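Local coordinates for protein (endonuclease) (Salmonella typhimurium, PDB 1BYR) that is an endonuclease of the phospholipase D-like (PLD) superfamily with an alpha/beta fold, present as an assembly of two chains, at residues A[111-114]-A[115-118]; A[140-143]-A[144-148]. One frame throughout, in Å; residues are numbered along the deposited sequence.

Contact 1 (A[111-114]-A[115-118]); sequences NFTK and AAET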
loop_
_atom_site.group_PDB
_atom_site.type_symbol
_atom_site.label_atom_id
_atom_site.label_comp_id
_atom_site.label_asym_id
_atom_site.label_seq_id
_atom_site.Cartn_x
_atom_site.Cartn_y
_atom_site.Cartn_z
ATOM N N ASN A 111 -5.890 -1.818 3.929
ATOM C CA ASN A 111 -6.033 -3.211 4.380
ATOM C C ASN A 111 -7.509 -3.525 4.237
ATOM O O ASN A 111 -8.349 -2.627 4.269
ATOM C CB ASN A 111 -5.658 -3.394 5.847
ATOM C CG ASN A 111 -4.183 -3.523 6.055
ATOM O OD1 ASN A 111 -3.540 -2.619 6.587
ATOM N ND2 ASN A 111 -3.622 -4.631 5.641
ATOM N N PHE A 112 -7.834 -4.801 4.100
ATOM C CA PHE A 112 -9.218 -5.184 3.923
ATOM C C PHE A 112 -9.908 -5.355 5.260
ATOM O O PHE A 112 -10.294 -6.457 5.674
ATOM C CB PHE A 112 -9.270 -6.439 3.040
ATOM C CG PHE A 112 -8.503 -6.279 1.752
ATOM C CD1 PHE A 112 -8.944 -5.400 0.776
ATOM C CD2 PHE A 112 -7.290 -6.919 1.562
ATOM C CE1 PHE A 112 -8.183 -5.153 -0.368
ATOM C CE2 PHE A 112 -6.535 -6.679 0.433
ATOM C CZ PHE A 112 -6.980 -5.793 -0.533
ATOM N N THR A 113 -10.045 -4.219 5.932
ATOM C CA THR A 113 -10.644 -4.131 7.244
ATOM C C THR A 113 -11.552 -2.935 7.343
ATOM O O THR A 113 -11.524 -2.020 6.520
ATOM C CB THR A 113 -9.583 -3.928 8.338
ATOM O OG1 THR A 113 -9.016 -2.613 8.194
ATOM C CG2 THR A 113 -8.491 -4.971 8.224
ATOM N N LYS A 114 -12.337 -2.966 8.410
ATOM C CA LYS A 114 -13.284 -1.909 8.754
ATOM C C LYS A 114 -12.504 -0.599 9.088
ATOM O O LYS A 114 -12.828 0.502 8.589
ATOM C CB LYS A 114 -14.124 -2.369 9.968
ATOM C CG LYS A 114 -14.233 -3.932 10.156
ATOM C CD LYS A 114 -12.868 -4.663 10.416
ATOM C CE LYS A 114 -12.187 -4.336 11.751
ATOM N NZ LYS A 114 -11.134 -3.266 11.633
ATOM N N ALA A 115 -11.465 -0.723 9.912
ATOM C CA ALA A 115 -10.660 0.436 10.290
ATOM C C ALA A 115 -10.081 1.097 9.038
ATOM O O ALA A 115 -10.024 2.319 8.943
ATOM C CB ALA A 115 -9.553 0.014 11.239
ATOM N N ALA A 116 -9.677 0.284 8.066
ATOM C CA ALA A 116 -9.117 0.802 6.816
ATOM C C ALA A 116 -10.138 1.570 5.967
ATOM O O ALA A 116 -9.790 2.507 5.234
ATOM C CB ALA A 116 -8.552 -0.346 5.997
ATOM N N GLU A 117 -11.396 1.153 6.060
ATOM C CA GLU A 117 -12.486 1.762 5.299
ATOM C C GLU A 117 -13.074 3.031 5.892
ATOM O O GLU A 117 -13.430 3.964 5.173
ATOM C CB GLU A 117 -13.651 0.767 5.150
ATOM C CG GLU A 117 -13.256 -0.618 4.647
ATOM C CD GLU A 117 -14.444 -1.580 4.489
ATOM O OE1 GLU A 117 -15.284 -1.667 5.410
ATOM O OE2 GLU A 117 -14.526 -2.256 3.439
ATOM N N THR A 118 -13.123 3.057 7.213
ATOM C CA THR A 118 -13.800 4.129 7.924
ATOM C C THR A 118 -13.046 5.010 8.931
ATOM O O THR A 118 -13.552 6.055 9.335
ATOM C CB THR A 118 -15.019 3.468 8.633
ATOM O OG1 THR A 118 -16.189 3.612 7.820
ATOM C CG2 THR A 118 -15.213 4.017 10.011
#

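Contact 2 (A[140-143]-A[144-148]); sequences HWQD and RWNQG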
loop_
_atom_site.group_PDB
_atom_site.type_symbol
_atom_site.label_atom_id
_atom_site.label_comp_id
_atom_site.label_asym_id
_atom_site.label_seq_id
_atom_site.Cartn_x
_atom_site.Cartn_y
_atom_site.Cartn_z
ATOM N N HIS A 140 4.210 -12.812 -7.986
ATOM C CA HIS A 140 4.356 -12.434 -6.572
ATOM C C HIS A 140 3.273 -13.158 -5.772
ATOM O O HIS A 140 3.528 -13.687 -4.694
ATOM C CB HIS A 140 4.177 -10.912 -6.454
ATOM C CG HIS A 140 4.309 -10.371 -5.065
ATOM N ND1 HIS A 140 5.483 -10.446 -4.337
ATOM C CD2 HIS A 140 3.463 -9.619 -4.322
ATOM C CE1 HIS A 140 5.341 -9.783 -3.201
ATOM N NE2 HIS A 140 4.127 -9.267 -3.178
ATOM N N TRP A 141 2.059 -13.175 -6.311
ATOM C CA TRP A 141 0.934 -13.843 -5.656
ATOM C C TRP A 141 1.152 -15.365 -5.604
ATOM O O TRP A 141 0.943 -16.010 -4.566
ATOM C CB TRP A 141 -0.366 -13.546 -6.422
ATOM C CG TRP A 141 -1.559 -14.222 -5.836
ATOM C CD1 TRP A 141 -2.419 -13.711 -4.922
ATOM C CD2 TRP A 141 -1.972 -15.580 -6.065
ATOM N NE1 TRP A 141 -3.344 -14.666 -4.556
ATOM C CE2 TRP A 141 -3.089 -15.823 -5.245
ATOM C CE3 TRP A 141 -1.493 -16.615 -6.884
ATOM C CZ2 TRP A 141 -3.750 -17.058 -5.214
ATOM C CZ3 TRP A 141 -2.147 -17.848 -6.854
ATOM C CH2 TRP A 141 -3.265 -18.058 -6.015
ATOM N N GLN A 142 1.578 -15.925 -6.736
ATOM C CA GLN A 142 1.815 -17.357 -6.878
ATOM C C GLN A 142 2.874 -17.894 -5.926
ATOM O O GLN A 142 2.728 -18.984 -5.355
ATOM C CB GLN A 142 2.218 -17.657 -8.314
ATOM C CG GLN A 142 2.213 -19.122 -8.640
ATOM C CD GLN A 142 0.827 -19.693 -8.627
ATOM O OE1 GLN A 142 0.529 -20.640 -7.903
ATOM N NE2 GLN A 142 -0.054 -19.117 -9.424
ATOM N N ASP A 143 3.951 -17.130 -5.761
ATOM C CA ASP A 143 5.028 -17.527 -4.866
ATOM C C ASP A 143 4.555 -17.603 -3.415
ATOM O O ASP A 143 4.925 -18.511 -2.680
ATOM C CB ASP A 143 6.192 -16.538 -4.974
ATOM C CG ASP A 143 7.342 -16.926 -4.092
ATOM O OD1 ASP A 143 8.121 -17.801 -4.514
ATOM O OD2 ASP A 143 7.454 -16.373 -2.978
ATOM N N ARG A 144 3.738 -16.642 -2.999
ATOM C CA ARG A 144 3.216 -16.617 -1.636
ATOM C C ARG A 144 2.163 -17.702 -1.446
ATOM O O ARG A 144 2.125 -18.355 -0.416
ATOM C CB ARG A 144 2.610 -15.246 -1.335
ATOM C CG ARG A 144 3.625 -14.165 -0.860
ATOM C CD ARG A 144 4.962 -14.199 -1.613
ATOM N NE ARG A 144 5.787 -13.024 -1.303
ATOM C CZ ARG A 144 6.994 -12.783 -1.816
ATOM N NH1 ARG A 144 7.542 -13.636 -2.670
ATOM N NH2 ARG A 144 7.637 -11.660 -1.504
ATOM N N TRP A 145 1.307 -17.892 -2.445
ATOM C CA TRP A 145 0.270 -18.929 -2.391
ATOM C C TRP A 145 0.895 -20.326 -2.266
ATOM O O TRP A 145 0.500 -21.133 -1.419
ATOM C CB TRP A 145 -0.597 -18.855 -3.655
ATOM C CG TRP A 145 -1.479 -20.051 -3.890
ATOM C CD1 TRP A 145 -1.188 -21.146 -4.661
ATOM C CD2 TRP A 145 -2.802 -20.266 -3.383
ATOM N NE1 TRP A 145 -2.242 -22.018 -4.661
ATOM C CE2 TRP A 145 -3.245 -21.504 -3.883
ATOM C CE3 TRP A 145 -3.651 -19.526 -2.554
ATOM C CZ2 TRP A 145 -4.511 -22.025 -3.581
ATOM C CZ3 TRP A 145 -4.909 -20.049 -2.255
ATOM C CH2 TRP A 145 -5.326 -21.282 -2.767
ATOM N N ASN A 146 1.892 -20.592 -3.101
ATOM C CA ASN A 146 2.570 -21.882 -3.109
ATOM C C ASN A 146 3.146 -22.336 -1.775
ATOM O O ASN A 146 3.353 -23.527 -1.571
ATOM C CB ASN A 146 3.662 -21.889 -4.182
ATOM C CG ASN A 146 3.078 -21.890 -5.592
ATOM O OD1 ASN A 146 1.884 -22.094 -5.771
ATOM N ND2 ASN A 146 3.925 -21.662 -6.581
ATOM N N GLN A 147 3.406 -21.410 -0.859
ATOM C CA GLN A 147 3.934 -21.820 0.434
ATOM C C GLN A 147 2.924 -21.574 1.543
ATOM O O GLN A 147 3.287 -21.428 2.721
ATOM C CB GLN A 147 5.239 -21.086 0.746
ATOM C CG GLN A 147 5.153 -19.598 0.680
ATOM C CD GLN A 147 6.513 -18.985 0.532
ATOM O OE1 GLN A 147 7.423 -19.246 1.323
ATOM N NE2 GLN A 147 6.677 -18.164 -0.482
ATOM N N GLY A 148 1.652 -21.520 1.159
ATOM C CA GLY A 148 0.595 -21.297 2.125
ATOM C C GLY A 148 -0.045 -22.596 2.567
ATOM O O GLY A 148 0.214 -23.663 1.991
#

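Contact 1 (A[111-114]-A[115-118])
Thr113 and Ala116 show how a short helix can be started by the side chain of the residue just before it. The hydroxyl oxygen OG1 of Thr113 accepts the backbone N-H of Ala116 at 3.0 Å, along a fairly straight path of 153°. With chi1 at 69°, OG1 sits between the backbone N and the carbonyl carbon of its own residue, and from there it reaches forward to the first turn while CG2 lies anti to the carbonyl carbon. The same OG1 rests on the Ala116 methyl CB at 3.2 Å. This inner part is tight and buried. Phe112, centre of an inverse gamma turn, packs its ring on Met32 and Ala34 of strand 29-34. Thr113 O takes the N-H of Glu117 at 3.2 Å, with the donor tilted 25° from the carbonyl plane, and Glu117 CG lies against the same oxygen. The extended Glu117 side chain carries its carboxylate to a salt bridge between OE1 and Arg16 of helix 14-25; Asp41 lies close to OE2, so Arg16 probably offsets only part of the local negative charge.

The outer part is looser. Lys114, exposed, folds its bent chain back over the start of the helix, where NZ comes 3.7 Å from the CB of Ala115. Its carbonyl oxygen is engaged more firmly, receiving the N-H of Thr118 at 2.9 Å, while Thr118 itself is exposed. A loop residue whose hydroxyl takes the N-H three positions ahead is a classical threonine N-cap, here opening helix 114-118 in the PLD-like fold.

Contact 2 (A[140-143]-A[144-148])
Trp141 and Trp145, one helical turn apart, lie side by side and point the same way, an example of how an i, i+4 pair can bring two indoles together. Each has CG trans to its own backbone N (chi1 179° and 166°), whereas chi2 is of opposite sign in the two residues, and the rings still end nearly parallel. The six-membered ring of Trp141 and the five-membered ring of Trp145 are slid apart, with centroids 4.6 Å from each other and little overlap. Trp141 CH2 stands over the Trp145 ring, 3.4 Å from CG, and Trp145 CB makes a CH-pi contact with the Trp141 six-membered ring, 3.7 Å from its centroid. The backbone bond from Trp145 N to Trp141 O ties the pair at its base.

On another side of the helix, Arg144 is bent at chi2 and extended beyond it. Its guanidinium turns one face to the His140 ring, the planes inclined at 54°, with His140 CE1 3.4 Å from Arg144 NH2. At the edge of the guanidinium, NH1 forms a salt bridge of 2.8 Å with Asp143 OD2, meeting the carboxylate from above its plane. Gln147 NE2 folds back to donate to Asp143 O at 2.8 Å, from above the carbonyl plane.

The polar groups have further partners: His140 NE2 bonds to Asp95, and Arg144 NH1 also bridges to Glu12 of the second subunit. The two acids that meet NH1 would probably favour a charged Arg144, and the chemistry implies a mixed interface, in which Arg144 NE also bonds to Ser121 and the His140 ring stacks on Tyr9, both of the second subunit.

Overall arrangement
The two contacts come in series along the chain: contact 1 at the loop and start of helix 114-118, contact 2 at the C-terminal end of helix 131-146, with strand 122-128 between the two helices. Their centres are about 24 Å apart, on opposite sides of the chain's centre, and their nearest atoms about 10 Å. Both pack against strand 29-34 of the same mixed sheet, Phe112 of contact 1 meeting Met32 and Trp141 of contact 2 meeting Met33. Both reach the second subunit, through Asn111 and through His140 and Arg144. They illustrate how one alpha/beta domain uses a loop leading into one helix and the last turns of another to meet its sheet and its partner chain.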